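Local coordinates for catalytic domain of the nuclear inclusion protein A (nia) (Tobacco etch virus, PDB 1LVM) that cleaves polypeptide substrates as a chymotrypsin-type cysteine protease, probably to process the viral polyprotein from which it derives, at residues 54-57 and 58-61; 64-68 and 69-73; 83-87 and 88-92; 192-195 and 196-200. The protein carries 1 engineered substitution. All coordinates share one frame; numbering follows the deposited sequence.

Contact 1 of 4, residues 54-57 and 58-61; sequences HLFR and RNNG
R58 folds its guanidinium back over the neighbouring R57, and this packing of a methylene on a flat charged group is the main side-chain contact. CG of R57 lies above the centre of the guanidinium, 3.9 Å from R58 CZ. Chi1 of -73° sets R58 CG beside its own backbone N, and a bend at chi3 then brings the planar end back. The two guanidinium planes are 27° apart. The charges themselves stay separate, with R57 NE 4.5 Å from R58 NH2; a salt bridge from R57 NH2 to D215 probably offsets the unfavourable pairing.

The aromatic contact is looser. CD1 of F56 meets ND2 of N59 at 3.8 Å, the ring and amide planes being 47° apart, so this is no stack. The amide is held by partners of its own: OD1 bonds to T77 OG1 and ND2 to the carbonyl of W210.

Polar links run along the backbone. One water donates to L55 O at 2.7 Å and accepts from R58 N at 3.0 Å, bridging the turn. F56 CA makes a CA-H...O contact with R58 O at 3.4 Å, and N31 ND2 is bonded to the carbonyls of both L55 and R58.

The 3-10 end thus runs into the loop between strands 48-51 and 62-67. H54, which with D89 and C159 fits the catalytic triad of the family, stacks on an aromatic ring of the bound peptide. L55 packs on strands 26-33 and 36-45, R58 lies against 36-45, and F56 and N59 rest on Q82 of strand 81-84.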
loop_
_atom_site.group_PDB
_atom_site.type_symbol
_atom_site.label_atom_id
_atom_site.label_comp_id
_atom_site.label_asym_id
_atom_site.label_seq_id
_atom_site.Cartn_x
_atom_site.Cartn_y
_atom_site.Cartn_z
ATOM N N HIS A 54 9.771 1.945 -0.442
ATOM C CA HIS A 54 10.494 3.153 -0.061
ATOM C C HIS A 54 10.373 3.516 1.398
ATOM O O HIS A 54 11.006 4.431 1.859
ATOM C CB HIS A 54 10.177 4.357 -0.977
ATOM C CG HIS A 54 8.852 4.965 -0.741
ATOM N ND1 HIS A 54 7.746 4.597 -1.464
ATOM C CD2 HIS A 54 8.438 5.910 0.162
ATOM C CE1 HIS A 54 6.715 5.289 -1.027
ATOM N NE2 HIS A 54 7.097 6.095 -0.039
ATOM N N LEU A 55 9.551 2.790 2.131
ATOM C CA LEU A 55 9.494 3.000 3.584
ATOM C C LEU A 55 10.937 2.771 4.133
ATOM O O LEU A 55 11.333 3.310 5.178
ATOM C CB LEU A 55 8.582 1.905 4.191
ATOM C CG LEU A 55 8.486 1.907 5.734
ATOM C CD1 LEU A 55 8.044 3.288 6.249
ATOM C CD2 LEU A 55 7.479 0.848 6.180
ATOM N N PHE A 56 11.655 1.889 3.458
ATOM C CA PHE A 56 13.019 1.507 3.878
ATOM C C PHE A 56 14.165 2.225 3.175
ATOM O O PHE A 56 15.218 1.659 2.983
ATOM C CB PHE A 56 13.177 -0.029 3.790
ATOM C CG PHE A 56 12.374 -0.731 4.825
ATOM C CD1 PHE A 56 12.799 -0.752 6.149
ATOM C CD2 PHE A 56 11.175 -1.332 4.500
ATOM C CE1 PHE A 56 12.025 -1.384 7.148
ATOM C CE2 PHE A 56 10.387 -1.970 5.486
ATOM C CZ PHE A 56 10.800 -2.003 6.793
ATOM N N ARG A 57 13.916 3.469 2.775
ATOM C CA ARG A 57 14.950 4.360 2.228
ATOM C C ARG A 57 16.037 4.287 3.291
ATOM O O ARG A 57 17.227 4.263 2.982
ATOM C CB ARG A 57 14.393 5.803 2.115
ATOM C CG ARG A 57 15.421 6.924 1.814
ATOM C CD ARG A 57 16.334 6.564 0.681
ATOM N NE ARG A 57 17.379 7.595 0.537
ATOM C CZ ARG A 57 18.642 7.432 0.931
ATOM N NH1 ARG A 57 19.007 6.284 1.476
ATOM N NH2 ARG A 57 19.535 8.395 0.787
ATOM N N ARG A 58 15.623 4.228 4.558
ATOM C CA ARG A 58 16.553 4.101 5.669
ATOM C C ARG A 58 16.154 2.877 6.483
ATOM O O ARG A 58 14.996 2.503 6.500
ATOM C CB ARG A 58 16.468 5.353 6.550
ATOM C CG ARG A 58 17.141 6.522 5.801
ATOM C CD ARG A 58 17.021 7.877 6.452
ATOM N NE ARG A 58 16.874 8.883 5.393
ATOM C CZ ARG A 58 15.711 9.276 4.863
ATOM N NH1 ARG A 58 14.547 8.767 5.294
ATOM N NH2 ARG A 58 15.708 10.169 3.883
ATOM N N ASN A 59 17.091 2.251 7.171
ATOM C CA ASN A 59 16.741 1.109 8.000
ATOM C C ASN A 59 17.750 1.107 9.159
ATOM O O ASN A 59 18.715 0.338 9.163
ATOM C CB ASN A 59 16.785 -0.162 7.158
ATOM C CG ASN A 59 16.199 -1.396 7.915
ATOM O OD1 ASN A 59 15.988 -1.362 9.121
ATOM N ND2 ASN A 59 16.009 -2.483 7.210
ATOM N N ASN A 60 17.521 1.978 10.148
ATOM C CA ASN A 60 18.511 2.129 11.216
ATOM C C ASN A 60 17.854 2.810 12.416
ATOM O O ASN A 60 18.475 3.628 13.097
ATOM C CB ASN A 60 19.674 2.969 10.623
ATOM C CG ASN A 60 20.835 3.114 11.574
ATOM O OD1 ASN A 60 21.192 2.150 12.206
ATOM N ND2 ASN A 60 21.390 4.342 11.710
ATOM N N GLY A 61 16.582 2.500 12.653
ATOM C CA GLY A 61 15.869 3.177 13.733
ATOM C C GLY A 61 14.727 2.365 14.228
ATOM O O GLY A 61 14.898 1.159 14.456
HETATM O O HOH W 1 12.979 5.463 5.384
#

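Contact 2 of 4, residues 64-68 and 69-73; sequences LVQSL and HGVFK
L64 and V71 meet across a beta hairpin, in which strands 64-67 and 70-73 run antiparallel and are joined by a type I turn from S67 to G70. L64 CD1 comes to 3.6 Å from V71 CG1, although the two residues are diagonal neighbours and not a bridged pair. L64 CG stands opposite its backbone N (chi1 -168°), which carries the branch over toward the partner strand; CD1 also reaches K73 CB. The other methyl of V71, CG2, lies 3.8 Å from NE2 of Q66. L64, Q66, V71 and K73 all lie on one face of the sheet, where L64 and V71 each touch apolar side-chain surface of the bound peptide. The peptide extends the sheet as a strand parallel to F72 and K73.

V65 and F72 form a hydrogen-bonded pair, with V65 N 2.7 Å from F72 O, and turn to the other face, where F72 meets F99 edge to face.

At the turn the side chains of L68 and H69 cross at a slant. L68 CD2 sits over one face of the imidazole, 4.2 Å from the H69 centroid and 28° off the normal, a CH-pi contact at an exposed tip. S67, on the face of V65 and F72, ties down the turn: its OG accepts from H69 N at 3.1 Å, an ST turn, and makes a weak, longer bond of 3.4 Å to G70 O.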
loop_
_atom_site.group_PDB
_atom_site.type_symbol
_atom_site.label_atom_id
_atom_site.label_comp_id
_atom_site.label_asym_id
_atom_site.label_seq_id
_atom_site.Cartn_x
_atom_site.Cartn_y
_atom_site.Cartn_z
ATOM N N LEU A 64 7.062 2.633 14.139
ATOM C CA LEU A 64 5.820 2.715 14.953
ATOM C C LEU A 64 4.711 2.173 14.065
ATOM O O LEU A 64 4.559 2.617 12.929
ATOM C CB LEU A 64 5.511 4.149 15.300
ATOM C CG LEU A 64 4.432 4.418 16.360
ATOM C CD1 LEU A 64 4.825 3.775 17.706
ATOM C CD2 LEU A 64 4.317 5.919 16.542
ATOM N N VAL A 65 3.913 1.242 14.587
ATOM C CA VAL A 65 2.841 0.641 13.775
ATOM C C VAL A 65 1.498 0.838 14.463
ATOM O O VAL A 65 1.260 0.281 15.531
ATOM C CB VAL A 65 3.023 -0.842 13.648
ATOM C CG1 VAL A 65 1.877 -1.428 12.795
ATOM C CG2 VAL A 65 4.382 -1.158 12.998
ATOM N N GLN A 66 0.667 1.677 13.872
ATOM C CA GLN A 66 -0.663 1.951 14.416
ATOM C C GLN A 66 -1.702 1.074 13.687
ATOM O O GLN A 66 -1.775 1.111 12.467
ATOM C CB GLN A 66 -0.989 3.433 14.270
ATOM C CG GLN A 66 -2.417 3.654 14.761
ATOM C CD GLN A 66 -2.657 5.021 15.314
ATOM O OE1 GLN A 66 -2.084 6.008 14.822
ATOM N NE2 GLN A 66 -3.524 5.100 16.359
ATOM N N SER A 67 -2.476 0.258 14.429
ATOM C CA SER A 67 -3.447 -0.634 13.784
ATOM C C SER A 67 -4.745 -0.653 14.624
ATOM O O SER A 67 -4.877 0.085 15.595
ATOM C CB SER A 67 -2.927 -2.056 13.726
ATOM O OG SER A 67 -2.833 -2.623 15.037
ATOM N N LEU A 68 -5.625 -1.556 14.246
ATOM C CA LEU A 68 -6.919 -1.738 14.918
ATOM C C LEU A 68 -6.645 -2.170 16.356
ATOM O O LEU A 68 -7.378 -1.823 17.292
ATOM C CB LEU A 68 -7.663 -2.852 14.202
ATOM C CG LEU A 68 -9.015 -3.440 14.611
ATOM C CD1 LEU A 68 -10.150 -2.549 14.121
ATOM C CD2 LEU A 68 -9.112 -4.871 13.992
ATOM N N HIS A 69 -5.580 -2.936 16.539
ATOM C CA HIS A 69 -5.302 -3.459 17.871
ATOM C C HIS A 69 -4.461 -2.568 18.750
ATOM O O HIS A 69 -4.103 -2.946 19.851
ATOM C CB HIS A 69 -4.694 -4.841 17.755
ATOM C CG HIS A 69 -5.624 -5.825 17.119
ATOM N ND1 HIS A 69 -6.796 -6.230 17.721
ATOM C CD2 HIS A 69 -5.595 -6.429 15.908
ATOM C CE1 HIS A 69 -7.449 -7.041 16.910
ATOM N NE2 HIS A 69 -6.743 -7.177 15.802
ATOM N N GLY A 70 -4.187 -1.365 18.269
ATOM C CA GLY A 70 -3.422 -0.409 19.029
ATOM C C GLY A 70 -2.155 0.033 18.333
ATOM O O GLY A 70 -1.996 -0.116 17.110
ATOM N N VAL A 71 -1.242 0.552 19.143
ATOM C CA VAL A 71 0.020 1.067 18.642
ATOM C C VAL A 71 1.193 0.220 19.165
ATOM O O VAL A 71 1.289 -0.013 20.344
ATOM C CB VAL A 71 0.154 2.528 19.061
ATOM C CG1 VAL A 71 1.361 3.125 18.416
ATOM C CG2 VAL A 71 -1.109 3.312 18.672
ATOM N N PHE A 72 2.069 -0.244 18.267
ATOM C CA PHE A 72 3.184 -1.086 18.645
ATOM C C PHE A 72 4.429 -0.479 18.089
ATOM O O PHE A 72 4.400 0.127 17.012
ATOM C CB PHE A 72 3.001 -2.476 18.089
ATOM C CG PHE A 72 1.709 -3.106 18.506
ATOM C CD1 PHE A 72 0.516 -2.807 17.828
ATOM C CD2 PHE A 72 1.656 -3.958 19.622
ATOM C CE1 PHE A 72 -0.705 -3.346 18.253
ATOM C CE2 PHE A 72 0.398 -4.506 20.061
ATOM C CZ PHE A 72 -0.753 -4.191 19.367
ATOM N N LYS A 73 5.512 -0.627 18.814
ATOM C CA LYS A 73 6.765 -0.070 18.348
ATOM C C LYS A 73 7.854 -1.100 18.251
ATOM O O LYS A 73 8.100 -1.866 19.186
ATOM C CB LYS A 73 7.219 1.031 19.301
ATOM C CG LYS A 73 8.423 1.805 18.796
ATOM C CD LYS A 73 8.814 2.840 19.876
ATOM C CE LYS A 73 9.687 3.967 19.322
ATOM N NZ LYS A 73 8.870 5.057 18.707
#

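Contact 3 of 4, residues 83-87 and 88-92; sequences HLIDG and RDMII
I85 and M90 lie side by side and point the same way, I85 CG1 reaching M90 CB at 3.7 Å. Chi1 of -52° swings CG1 of I85 toward this partner, while its other branch, CG2, turns to R88. There the two side chains cross at a slant, and the contact is CG2 to R88 CD at 3.7 Å. L84 and I91, a non-hydrogen-bonded antiparallel pair, also lie side by side with their side chains pointing the same way, L84 CD2 being 3.7 Å from I91 CD1. H83 and I92 are a hydrogen-bonded pair, their side chains on the opposite face of the sheet from L84 and I91; CD1 of I85 comes in at the edge of the H83 imidazole, in its plane.

Next to the L84-I91 pair, I85 N donates to M90 O at 3.2 Å. A type II turn from I85 to R88 closes the loop, with G87 at positive phi. R88 N reaches I85 O at 3.2 Å from above the carbonyl plane, 35° out of it, and K53 NZ bonds to the carbonyls of both I85 and R88. R88 extends from CG to NE; its NH1 shares a water with D86 O, at 2.9 Å from R88 NH1 and 2.8 Å from D86 O, while NH2 bonds to S189 OG.

Directly after the turn comes D89, centre of an inverse gamma turn, whose carboxylate bonds to H54 N, N52 and S176. The arrangement is a beta hairpin of the first barrel of a chymotrypsin-type protease, carrying on its loop what is probably the aspartate of the catalytic triad.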
loop_
_atom_site.group_PDB
_atom_site.type_symbol
_atom_site.label_atom_id
_atom_site.label_comp_id
_atom_site.label_asym_id
_atom_site.label_seq_id
_atom_site.Cartn_x
_atom_site.Cartn_y
_atom_site.Cartn_z
ATOM N N HIS A 83 10.526 -9.163 2.715
ATOM C CA HIS A 83 10.513 -9.879 1.447
ATOM C C HIS A 83 10.315 -8.823 0.363
ATOM O O HIS A 83 9.283 -8.122 0.281
ATOM C CB HIS A 83 9.412 -10.965 1.327
ATOM C CG HIS A 83 9.306 -11.506 -0.060
ATOM N ND1 HIS A 83 9.788 -12.743 -0.431
ATOM C CD2 HIS A 83 8.768 -10.962 -1.170
ATOM C CE1 HIS A 83 9.544 -12.942 -1.718
ATOM N NE2 HIS A 83 8.920 -11.875 -2.195
ATOM N N LEU A 84 11.318 -8.677 -0.477
ATOM C CA LEU A 84 11.272 -7.653 -1.555
ATOM C C LEU A 84 10.521 -8.114 -2.781
ATOM O O LEU A 84 10.675 -9.250 -3.178
ATOM C CB LEU A 84 12.715 -7.326 -2.025
ATOM C CG LEU A 84 13.686 -6.940 -0.920
ATOM C CD1 LEU A 84 15.160 -6.880 -1.427
ATOM C CD2 LEU A 84 13.278 -5.613 -0.480
ATOM N N ILE A 85 9.717 -7.215 -3.380
ATOM C CA ILE A 85 9.042 -7.506 -4.620
ATOM C C ILE A 85 9.922 -6.829 -5.719
ATOM O O ILE A 85 10.052 -5.607 -5.868
ATOM C CB ILE A 85 7.585 -6.867 -4.665
ATOM C CG1 ILE A 85 6.773 -7.267 -3.399
ATOM C CG2 ILE A 85 6.851 -7.357 -5.957
ATOM C CD1 ILE A 85 6.467 -8.733 -3.335
ATOM N N ASP A 86 10.583 -7.688 -6.461
ATOM C CA ASP A 86 11.507 -7.308 -7.513
ATOM C C ASP A 86 10.981 -6.225 -8.462
ATOM O O ASP A 86 9.907 -6.365 -9.053
ATOM C CB ASP A 86 11.792 -8.603 -8.323
ATOM C CG ASP A 86 13.175 -8.645 -8.931
ATOM O OD1 ASP A 86 13.866 -7.611 -8.927
ATOM O OD2 ASP A 86 13.563 -9.735 -9.413
ATOM N N GLY A 87 11.732 -5.153 -8.600
ATOM C CA GLY A 87 11.373 -4.116 -9.550
ATOM C C GLY A 87 10.155 -3.265 -9.283
ATOM O O GLY A 87 9.837 -2.456 -10.140
ATOM N N ARG A 88 9.509 -3.419 -8.122
ATOM C CA ARG A 88 8.248 -2.676 -7.744
ATOM C C ARG A 88 8.481 -1.960 -6.406
ATOM O O ARG A 88 9.301 -2.386 -5.593
ATOM C CB ARG A 88 7.054 -3.650 -7.470
ATOM C CG ARG A 88 6.405 -4.226 -8.754
ATOM C CD ARG A 88 5.291 -5.237 -8.522
ATOM N NE ARG A 88 4.277 -5.217 -9.630
ATOM C CZ ARG A 88 4.418 -5.908 -10.743
ATOM N NH1 ARG A 88 5.496 -6.645 -10.888
ATOM N NH2 ARG A 88 3.486 -5.892 -11.703
ATOM N N ASP A 89 7.726 -0.894 -6.170
ATOM C CA ASP A 89 7.785 -0.206 -4.878
ATOM C C ASP A 89 6.877 -0.981 -3.921
ATOM O O ASP A 89 5.863 -0.429 -3.390
ATOM C CB ASP A 89 7.265 1.227 -5.037
ATOM C CG ASP A 89 7.237 2.015 -3.723
ATOM O OD1 ASP A 89 8.095 1.760 -2.828
ATOM O OD2 ASP A 89 6.314 2.891 -3.603
ATOM N N MET A 90 7.247 -2.206 -3.618
ATOM C CA MET A 90 6.434 -3.020 -2.707
ATOM C C MET A 90 7.289 -3.952 -1.890
ATOM O O MET A 90 8.266 -4.536 -2.402
ATOM C CB MET A 90 5.376 -3.871 -3.507
ATOM C CG MET A 90 4.300 -4.528 -2.571
ATOM S SD MET A 90 3.121 -5.540 -3.479
ATOM C CE MET A 90 2.024 -4.195 -3.954
ATOM N N ILE A 91 6.956 -4.115 -0.620
ATOM C CA ILE A 91 7.795 -5.011 0.191
ATOM C C ILE A 91 6.871 -5.653 1.210
ATOM O O ILE A 91 5.808 -5.109 1.509
ATOM C CB ILE A 91 8.892 -4.125 0.938
ATOM C CG1 ILE A 91 9.991 -4.998 1.636
ATOM C CG2 ILE A 91 8.234 -3.174 1.984
ATOM C CD1 ILE A 91 11.126 -4.116 2.181
ATOM N N ILE A 92 7.237 -6.826 1.707
ATOM C CA ILE A 92 6.366 -7.404 2.774
ATOM C C ILE A 92 7.201 -7.508 4.024
ATOM O O ILE A 92 8.319 -8.004 3.974
ATOM C CB ILE A 92 5.856 -8.810 2.438
ATOM C CG1 ILE A 92 5.191 -8.806 1.071
ATOM C CG2 ILE A 92 4.890 -9.306 3.569
ATOM C CD1 ILE A 92 4.870 -10.241 0.526
HETATM O O HOH W 2 7.497 -7.870 -9.250
#

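Contact 4 of 4, residues 192-195 and 196-200; sequences KNFM and ELLTN
F194 packs its ring against L197 and L198, one helical turn further on, with L198 over one face and L197 reaching it at a slant. Its CG stands opposite the backbone N (chi1 -164°), which leans the ring forward along the helix, toward L197 and L198, although the bond to CB points away. From CG the two sides of the ring part company. On one, CD1 and then CE1 meet CD2 of L197, CE1 at 4.0 Å. On the other, CE2 is 3.8 Å from L198 CD1, and the tip atom CZ comes to 3.9 Å from L198 CD2. L198 CG sits 4.3 Å from the F194 centroid and 20° off the normal, a CH-pi contact; F108 adds an edge-to-face ring.

The backbone repeats the spacing. L197 N donates to N193 O and L198 N to F194 O, as in an alpha helix. At the last turn, M195 O receives T199 OG1 at 2.7 Å and, weakly, T199 N. Nearby on the exposed side, N200 ND2 gives E196 OE1 a bond of 3.0 Å, using the anti lone pair of the carboxylate.

F194, L197 and L198 all rest on I92, and F194 and L198 also on I50, while T199 and E196 remain exposed. This is the pattern of a short amphipathic helix, 194-199, covering strands 48-51 and 91-94 of the first barrel on the way from strand 185-189 of the second.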
loop_
_atom_site.group_PDB
_atom_site.type_symbol
_atom_site.label_atom_id
_atom_site.label_comp_id
_atom_site.label_asym_id
_atom_site.label_seq_id
_atom_site.Cartn_x
_atom_site.Cartn_y
_atom_site.Cartn_z
ATOM N N LYS A 192 1.968 -10.598 -10.382
ATOM C CA LYS A 192 1.351 -11.896 -10.677
ATOM C C LYS A 192 1.592 -12.908 -9.537
ATOM O O LYS A 192 2.657 -12.905 -8.902
ATOM C CB LYS A 192 1.975 -12.427 -11.966
ATOM C CG LYS A 192 1.442 -13.720 -12.411
ATOM C CD LYS A 192 2.231 -14.159 -13.664
ATOM C CE LYS A 192 1.694 -15.438 -14.280
ATOM N NZ LYS A 192 0.268 -15.291 -14.661
ATOM N N ASN A 193 0.587 -13.750 -9.285
ATOM C CA ASN A 193 0.622 -14.811 -8.274
ATOM C C ASN A 193 0.957 -14.336 -6.858
ATOM O O ASN A 193 1.657 -15.005 -6.053
ATOM C CB ASN A 193 1.550 -15.927 -8.744
ATOM C CG ASN A 193 1.019 -16.613 -10.020
ATOM O OD1 ASN A 193 -0.182 -16.559 -10.302
ATOM N ND2 ASN A 193 1.906 -17.221 -10.799
ATOM N N PHE A 194 0.409 -13.174 -6.530
ATOM C CA PHE A 194 0.656 -12.615 -5.201
ATOM C C PHE A 194 0.017 -13.452 -4.119
ATOM O O PHE A 194 0.575 -13.567 -3.042
ATOM C CB PHE A 194 0.154 -11.140 -5.182
ATOM C CG PHE A 194 0.669 -10.308 -4.024
ATOM C CD1 PHE A 194 2.033 -10.111 -3.802
ATOM C CD2 PHE A 194 -0.250 -9.734 -3.118
ATOM C CE1 PHE A 194 2.516 -9.362 -2.707
ATOM C CE2 PHE A 194 0.203 -8.973 -2.004
ATOM C CZ PHE A 194 1.556 -8.778 -1.785
ATOM N N MET A 195 -1.170 -14.017 -4.363
ATOM C CA MET A 195 -1.796 -14.832 -3.305
ATOM C C MET A 195 -0.882 -16.016 -2.982
ATOM O O MET A 195 -0.763 -16.421 -1.824
ATOM C CB MET A 195 -3.182 -15.343 -3.719
ATOM C CG MET A 195 -4.266 -14.242 -3.903
ATOM S SD MET A 195 -4.342 -13.114 -2.526
ATOM C CE MET A 195 -4.832 -14.227 -1.135
ATOM N N GLU A 196 -0.241 -16.581 -4.002
ATOM C CA GLU A 196 0.690 -17.715 -3.746
ATOM C C GLU A 196 1.808 -17.236 -2.791
ATOM O O GLU A 196 2.187 -17.896 -1.813
ATOM C CB GLU A 196 1.346 -18.200 -5.062
ATOM C CG GLU A 196 2.100 -19.550 -4.895
ATOM C CD GLU A 196 1.128 -20.624 -4.439
ATOM O OE1 GLU A 196 1.565 -21.525 -3.688
ATOM O OE2 GLU A 196 -0.073 -20.570 -4.816
ATOM N N LEU A 197 2.357 -16.076 -3.109
ATOM C CA LEU A 197 3.440 -15.546 -2.278
ATOM C C LEU A 197 3.004 -15.347 -0.817
ATOM O O LEU A 197 3.758 -15.644 0.097
ATOM C CB LEU A 197 3.938 -14.217 -2.880
ATOM C CG LEU A 197 4.993 -13.495 -2.021
ATOM C CD1 LEU A 197 6.282 -14.399 -1.897
ATOM C CD2 LEU A 197 5.338 -12.211 -2.727
ATOM N N LEU A 198 1.790 -14.840 -0.591
ATOM C CA LEU A 198 1.350 -14.631 0.781
ATOM C C LEU A 198 1.036 -15.865 1.559
ATOM O O LEU A 198 1.042 -15.808 2.771
ATOM C CB LEU A 198 0.060 -13.744 0.834
ATOM C CG LEU A 198 0.181 -12.350 0.207
ATOM C CD1 LEU A 198 -1.223 -11.679 0.237
ATOM C CD2 LEU A 198 1.143 -11.450 1.010
ATOM N N THR A 199 0.728 -16.958 0.854
ATOM C CA THR A 199 0.296 -18.204 1.497
ATOM C C THR A 199 1.212 -19.407 1.351
ATOM O O THR A 199 0.853 -20.473 1.813
ATOM C CB THR A 199 -1.018 -18.606 0.936
ATOM O OG1 THR A 199 -0.855 -18.788 -0.487
ATOM C CG2 THR A 199 -2.028 -17.508 1.171
ATOM N N ASN A 200 2.387 -19.240 0.742
ATOM C CA ASN A 200 3.308 -20.369 0.523
ATOM C C ASN A 200 4.709 -19.956 0.991
ATOM O O ASN A 200 5.450 -19.198 0.336
ATOM C CB ASN A 200 3.287 -20.756 -0.990
ATOM C CG ASN A 200 4.317 -21.823 -1.366
ATOM O OD1 ASN A 200 5.221 -22.118 -0.590
ATOM N ND2 ASN A 200 4.192 -22.393 -2.588
#

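Contacts 2 and 3 are both hairpins of the same antiparallel sheet, yet 23 Å apart between centres. Contact 2 forms an outer edge, open enough at its turn for exposed side chains and extended by the bound peptide, whereas contact 3 buries I85, M90, I91 and I92 in the interior and leaves D86 of its turn exposed. Contact 1 is a largely buried irregular loop in which a water and carbonyl bonds replace ladder pairing. It adjoins contact 3 through H54 and D89 and by packing of F56 on I91. Contact 4, the one helix, is exposed on one side and packs its other side on contact 3, with L197 against H83, I85 and I92.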